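Local coordinates for protein tyrosyl-DNA phosphodiesterase 2 (Danio rerio, PDB 4F1H) that belongs to the endonuclease/exonuclease/phosphatase family, has a DNase I-like fold and, in this structure, binds thymidine-5'-monophosphate and a magnesium ion, at residues 131-135 with 162-167; 191-195 with 236-242. All coordinates share one frame; numbering follows the deposited sequence.

Contact 1: residues 131-135 with 162-167; sequences LRVVL and NVGGLP
Leu-135 and Leu-131, one turn apart on the inward side of a helix, meet a loop that offers Val-163, Leu-166 and Pro-167, a compact example of apolar helix-on-loop packing. The two branches of Leu-135 divide the work. CD2 meets the Leu-166 methyl CD2 at 3.7 Å, the two side chains running roughly perpendicular, and it also lies 4.0 Å from CD of Pro-167, whose CG and CD both lie beside the Leu-135 CB. The other branch, CD1, turns to Val-163 CG2 at 4.2 Å. That same valine methyl takes CD2 of Leu-131 at 3.9 Å, so one CG2 serves both leucines. It is placed there by chi1 of -55°, which sets CG2 between the backbone N and the carbonyl carbon and swings CG1 to the other side, toward Arg-132.

Arg-132 makes the looser, solvent-facing border. Extended from CG to NE, its chain runs past Val-163 in the opposite direction and lays one guanidinium face over the valine CB, 3.9 Å from CZ and displaced toward the rim of the group. No hydrogen bond joins the two segments, and the exposed arginine meets Val-163 by van der Waals contact. The loop begins with a Schellman motif at the end of helix 157-161, in which Gly-164, at positive phi, is the C-prime residue.

Beyond the two segments, Leu-131 and Leu-166 both rest on Phe-209 of strand 202-211, while Val-163 and Pro-167 extend the contact along helix 124-140 to Thr-128 and Lys-139.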
loop_
_atom_site.group_PDB
_atom_site.type_symbol
_atom_site.label_atom_id
_atom_site.label_comp_id
_atom_site.label_asym_id
_atom_site.label_seq_id
_atom_site.Cartn_x
_atom_site.Cartn_y
_atom_site.Cartn_z
ATOM N N LEU B 131 11.567 -0.892 -0.590
ATOM C CA LEU B 131 10.658 -1.958 -0.219
ATOM C C LEU B 131 10.546 -2.975 -1.352
ATOM O O LEU B 131 10.527 -4.186 -1.111
ATOM C CB LEU B 131 9.273 -1.415 0.139
ATOM C CG LEU B 131 8.221 -2.488 0.358
ATOM C CD1 LEU B 131 8.480 -3.287 1.679
ATOM C CD2 LEU B 131 6.884 -1.740 0.479
ATOM N N ARG B 132 10.507 -2.498 -2.603
ATOM C CA ARG B 132 10.435 -3.470 -3.706
ATOM C C ARG B 132 11.640 -4.405 -3.729
ATOM O O ARG B 132 11.472 -5.619 -3.951
ATOM C CB ARG B 132 10.329 -2.747 -5.053
ATOM C CG ARG B 132 9.006 -2.072 -5.258
ATOM C CD ARG B 132 9.041 -1.409 -6.637
ATOM N NE ARG B 132 7.888 -0.538 -6.804
ATOM C CZ ARG B 132 6.687 -0.972 -7.168
ATOM N NH1 ARG B 132 6.497 -2.269 -7.417
ATOM N NH2 ARG B 132 5.682 -0.109 -7.292
ATOM N N VAL B 133 12.831 -3.867 -3.455
ATOM C CA VAL B 133 14.057 -4.680 -3.394
ATOM C C VAL B 133 13.951 -5.707 -2.264
ATOM O O VAL B 133 14.281 -6.891 -2.465
ATOM C CB VAL B 133 15.322 -3.817 -3.243
ATOM C CG1 VAL B 133 16.554 -4.695 -2.942
ATOM C CG2 VAL B 133 15.552 -3.003 -4.499
ATOM N N VAL B 134 13.453 -5.272 -1.094
ATOM C CA VAL B 134 13.270 -6.206 0.033
ATOM C C VAL B 134 12.329 -7.348 -0.299
ATOM O O VAL B 134 12.658 -8.514 -0.075
ATOM C CB VAL B 134 12.766 -5.496 1.311
ATOM C CG1 VAL B 134 12.435 -6.517 2.417
ATOM C CG2 VAL B 134 13.821 -4.494 1.798
ATOM N N LEU B 135 11.165 -7.011 -0.863
ATOM C CA LEU B 135 10.161 -8.042 -1.116
ATOM C C LEU B 135 10.638 -9.001 -2.207
ATOM O O LEU B 135 10.365 -10.214 -2.133
ATOM C CB LEU B 135 8.783 -7.428 -1.432
ATOM C CG LEU B 135 8.189 -6.532 -0.339
ATOM C CD1 LEU B 135 6.933 -5.844 -0.902
ATOM C CD2 LEU B 135 7.852 -7.346 0.937
ATOM N N ASN B 162 0.397 0.364 -2.301
ATOM C CA ASN B 162 0.860 1.014 -3.537
ATOM C C ASN B 162 2.086 0.401 -4.240
ATOM O O ASN B 162 2.543 0.947 -5.256
ATOM C CB ASN B 162 1.001 2.543 -3.346
ATOM C CG ASN B 162 -0.343 3.217 -3.038
ATOM O OD1 ASN B 162 -1.392 2.711 -3.441
ATOM N ND2 ASN B 162 -0.319 4.328 -2.300
ATOM N N VAL B 163 2.600 -0.729 -3.731
ATOM C CA VAL B 163 3.557 -1.550 -4.507
ATOM C C VAL B 163 2.916 -2.869 -4.869
ATOM O O VAL B 163 3.579 -3.794 -5.349
ATOM C CB VAL B 163 4.886 -1.837 -3.785
ATOM C CG1 VAL B 163 5.502 -0.564 -3.383
ATOM C CG2 VAL B 163 4.688 -2.760 -2.552
ATOM N N GLY B 164 1.615 -2.961 -4.632
ATOM C CA GLY B 164 0.923 -4.185 -4.942
ATOM C C GLY B 164 0.709 -5.132 -3.785
ATOM O O GLY B 164 0.261 -6.268 -3.984
ATOM N N GLY B 165 1.016 -4.676 -2.575
ATOM C CA GLY B 165 0.844 -5.524 -1.407
ATOM C C GLY B 165 2.021 -6.487 -1.262
ATOM O O GLY B 165 2.965 -6.481 -2.077
ATOM N N LEU B 166 1.977 -7.298 -0.206
ATOM C CA LEU B 166 3.013 -8.300 0.021
ATOM C C LEU B 166 2.802 -9.437 -0.968
ATOM O O LEU B 166 1.670 -9.772 -1.288
ATOM C CB LEU B 166 2.938 -8.851 1.451
ATOM C CG LEU B 166 3.088 -7.815 2.564
ATOM C CD1 LEU B 166 2.975 -8.493 3.913
ATOM C CD2 LEU B 166 4.434 -7.128 2.419
ATOM N N PRO B 167 3.896 -10.030 -1.454
ATOM C CA PRO B 167 3.792 -11.143 -2.412
ATOM C C PRO B 167 3.150 -12.370 -1.801
ATOM O O PRO B 167 3.176 -12.558 -0.589
ATOM C CB PRO B 167 5.250 -11.484 -2.722
ATOM C CG PRO B 167 6.063 -10.328 -2.249
ATOM C CD PRO B 167 5.294 -9.704 -1.125
#

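Contact 2: residues 191-195 with 236-242; sequences ANSNK and RYTSDHW. With nucleotides of chain A.
Asn-192 ND2 donates to Ser-239 O at 2.8 Å and 160°, meeting a lone pair of that carbonyl. CG of Asn-192 lies anti to the backbone N (chi1 -170°), which sends ND2 there and over a face of the Trp-242 ring, 3.2 Å from CZ3. Asn-192 OD1 accepts from Asn-194 N and closes an Asx turn, which links the two asparagines that carry this contact.

These loops lie at the nucleotide-binding end of the DNase I-like fold, where Ser-239, Asp-240 and His-241 form a Ser-Asp-His sequence. Ser-239 OG accepts from His-241 N in an ST turn and is also bonded to Asn-10 O. His-241 NE2 donates to OP1 of the chain A thymidine-5'-monophosphate at 2.8 Å, its ND1 held by Asp-206. From the other loop Lys-195 NZ donates to O4' of that nucleotide, while Asp-240 OD2, near the lysine chain, is bonded to Trp-187 NE1.

The side-chain amide of Asn-194 is held at both ends by the backbone of Tyr-237. Its OD1 accepts from Tyr-237 N at 2.9 Å, on a lone pair in the carbonyl plane, while its ND2 donates to Tyr-237 O from above that carbonyl's plane. The two bonds fix the amide's rotation, and the Arg-236 guanidinium stacks on it with planes 17° apart. Bent at chi3, the arginine chain folds back so that NH1 also reaches Asn-194 O at 2.9 Å; the same NH1 forms a salt bridge with Asp-15. At the outer border, water 1 bonds Tyr-237 OH at 2.7 Å and weakly bridges to Ser-193 OG and Ala-191 O.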
loop_
_atom_site.group_PDB
_atom_site.type_symbol
_atom_site.label_atom_id
_atom_site.label_comp_id
_atom_site.label_asym_id
_atom_site.label_seq_id
_atom_site.Cartn_x
_atom_site.Cartn_y
_atom_site.Cartn_z
ATOM N N ALA B 191 2.932 8.490 23.642
ATOM C CA ALA B 191 3.317 7.531 24.667
ATOM C C ALA B 191 4.799 7.565 24.982
ATOM O O ALA B 191 5.210 7.136 26.070
ATOM C CB ALA B 191 2.913 6.138 24.242
ATOM N N ASN B 192 5.597 8.056 24.030
ATOM C CA ASN B 192 7.062 8.137 24.153
ATOM C C ASN B 192 7.524 9.612 24.115
ATOM O O ASN B 192 7.278 10.326 23.130
ATOM C CB ASN B 192 7.728 7.328 23.004
ATOM C CG ASN B 192 9.237 7.155 23.198
ATOM O OD1 ASN B 192 9.977 8.128 23.415
ATOM N ND2 ASN B 192 9.708 5.922 23.111
ATOM N N SER B 193 8.212 10.049 25.166
ATOM C CA SER B 193 8.573 11.466 25.318
ATOM C C SER B 193 10.038 11.757 24.991
ATOM O O SER B 193 10.552 12.864 25.275
ATOM C CB SER B 193 8.251 11.921 26.747
ATOM O OG SER B 193 8.894 11.049 27.681
ATOM N N ASN B 194 10.736 10.795 24.394
ATOM C CA ASN B 194 12.158 11.026 24.132
ATOM C C ASN B 194 12.341 12.122 23.104
ATOM O O ASN B 194 13.272 12.920 23.200
ATOM C CB ASN B 194 12.845 9.779 23.601
ATOM C CG ASN B 194 13.347 8.902 24.703
ATOM O OD1 ASN B 194 12.877 8.995 25.859
ATOM N ND2 ASN B 194 14.322 8.043 24.367
ATOM N N LYS B 195 11.470 12.130 22.107
ATOM C CA LYS B 195 11.490 13.194 21.097
ATOM C C LYS B 195 10.554 14.305 21.558
ATOM O O LYS B 195 9.388 14.060 21.887
ATOM C CB LYS B 195 11.075 12.645 19.721
ATOM C CG LYS B 195 12.166 12.746 18.663
ATOM C CD LYS B 195 11.949 11.772 17.494
ATOM C CE LYS B 195 11.991 12.500 16.132
ATOM N NZ LYS B 195 12.876 11.871 15.067
ATOM N N ARG B 236 14.680 8.677 30.746
ATOM C CA ARG B 236 14.304 8.554 29.335
ATOM C C ARG B 236 14.035 7.096 28.972
ATOM O O ARG B 236 14.463 6.181 29.681
ATOM C CB ARG B 236 15.419 9.101 28.456
ATOM C CG ARG B 236 15.811 10.536 28.847
ATOM C CD ARG B 236 16.735 11.148 27.815
ATOM N NE ARG B 236 16.022 11.608 26.624
ATOM C CZ ARG B 236 16.425 11.332 25.387
ATOM N NH1 ARG B 236 15.742 11.792 24.333
ATOM N NH2 ARG B 236 17.514 10.582 25.198
ATOM N N TYR B 237 13.350 6.901 27.844
ATOM C CA TYR B 237 13.153 5.562 27.270
ATOM C C TYR B 237 14.407 5.103 26.546
ATOM O O TYR B 237 15.258 5.906 26.140
ATOM C CB TYR B 237 11.960 5.575 26.287
ATOM C CG TYR B 237 10.660 5.917 26.990
ATOM C CD1 TYR B 237 9.983 4.948 27.734
ATOM C CD2 TYR B 237 10.153 7.201 26.973
ATOM C CE1 TYR B 237 8.818 5.263 28.421
ATOM C CE2 TYR B 237 8.973 7.519 27.669
ATOM C CZ TYR B 237 8.326 6.546 28.376
ATOM O OH TYR B 237 7.155 6.846 29.070
ATOM N N THR B 238 14.504 3.794 26.345
ATOM C CA THR B 238 15.661 3.236 25.665
ATOM C C THR B 238 15.804 3.867 24.259
ATOM O O THR B 238 16.934 4.178 23.805
ATOM C CB THR B 238 15.476 1.701 25.536
ATOM O OG1 THR B 238 15.482 1.117 26.855
ATOM C CG2 THR B 238 16.593 1.078 24.724
ATOM N N SER B 239 14.660 4.087 23.607
ATOM C CA SER B 239 14.631 4.687 22.266
ATOM C C SER B 239 13.360 5.467 22.027
ATOM O O SER B 239 12.428 5.346 22.814
ATOM C CB SER B 239 14.660 3.530 21.272
ATOM O OG SER B 239 14.674 4.001 19.958
ATOM N N ASP B 240 13.320 6.250 20.940
ATOM C CA ASP B 240 12.043 6.825 20.534
ATOM C C ASP B 240 11.106 5.787 19.886
ATOM O O ASP B 240 9.907 6.062 19.700
ATOM C CB ASP B 240 12.243 8.057 19.634
ATOM C CG ASP B 240 12.954 7.734 18.329
ATOM O OD1 ASP B 240 13.666 6.698 18.221
ATOM O OD2 ASP B 240 12.815 8.564 17.395
ATOM N N HIS B 241 11.650 4.616 19.536
ATOM C CA HIS B 241 10.839 3.488 19.072
ATOM C C HIS B 241 10.620 2.495 20.192
ATOM O O HIS B 241 11.481 2.353 21.058
ATOM C CB HIS B 241 11.577 2.711 17.964
ATOM C CG HIS B 241 11.709 3.450 16.674
ATOM N ND1 HIS B 241 11.070 3.030 15.521
ATOM C CD2 HIS B 241 12.470 4.519 16.323
ATOM C CE1 HIS B 241 11.402 3.833 14.517
ATOM N NE2 HIS B 241 12.235 4.753 14.983
ATOM N N TRP B 242 9.517 1.750 20.115
ATOM C CA TRP B 242 9.366 0.563 20.939
ATOM C C TRP B 242 10.045 -0.592 20.193
ATOM O O TRP B 242 10.124 -0.583 18.949
ATOM C CB TRP B 242 7.888 0.260 21.137
ATOM C CG TRP B 242 7.071 1.392 21.734
ATOM C CD1 TRP B 242 5.810 1.725 21.364
ATOM C CD2 TRP B 242 7.410 2.254 22.834
ATOM N NE1 TRP B 242 5.344 2.749 22.139
ATOM C CE2 TRP B 242 6.298 3.086 23.062
ATOM C CE3 TRP B 242 8.532 2.396 23.645
ATOM C CZ2 TRP B 242 6.292 4.075 24.065
ATOM C CZ3 TRP B 242 8.514 3.361 24.646
ATOM C CH2 TRP B 242 7.406 4.177 24.842
ATOM O OP3 DT A 1 13.868 6.577 10.749
ATOM P P DT A 1 12.951 6.769 11.916
ATOM O OP1 DT A 1 13.536 6.567 13.233
ATOM O OP2 DT A 1 11.785 5.818 11.878
ATOM O "O5'" DT A 1 12.327 8.215 11.742
ATOM C "C5'" DT A 1 11.646 8.783 12.874
ATOM C "C4'" DT A 1 11.207 10.170 12.455
ATOM O "O4'" DT A 1 12.403 10.998 12.471
ATOM C "C3'" DT A 1 10.597 10.285 11.053
ATOM O "O3'" DT A 1 9.639 11.360 11.053
ATOM C "C2'" DT A 1 11.791 10.666 10.182
ATOM C "C1'" DT A 1 12.573 11.555 11.150
ATOM N N1 DT A 1 14.023 11.676 10.821
ATOM C C2 DT A 1 14.511 12.929 10.503
ATOM O O2 DT A 1 13.801 13.945 10.461
ATOM N N3 DT A 1 15.849 12.948 10.208
ATOM C C4 DT A 1 16.744 11.882 10.210
ATOM O O4 DT A 1 17.949 12.033 9.934
ATOM C C5 DT A 1 16.147 10.605 10.559
ATOM C C7 DT A 1 16.977 9.357 10.562
ATOM C C6 DT A 1 14.838 10.547 10.850
HETATM O O HOH W 1 6.078 9.296 28.561
#

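The centres of both contacts lie about 17 Å from that of the chain, but contact 2 is the more buried, with seven of twelve touching residues buried against two of eight in contact 1. Contact 1 fastens a helix to a loop mainly by apolar packing, with an arginine guanidinium at the border. Contact 2 joins two irregular loops, and buried asparagine amides bond to backbone groups of the opposite loop. Strand 202-211 is a common reference: contact 1 packs against its Phe-209, and contact 2 reaches its Asp-206 through a histidine. Their centres are 29 Å apart; nucleotide-binding side chains belong to contact 2, whereas contact 1 stays about 12 Å from the nucleic acid at its nearest atom.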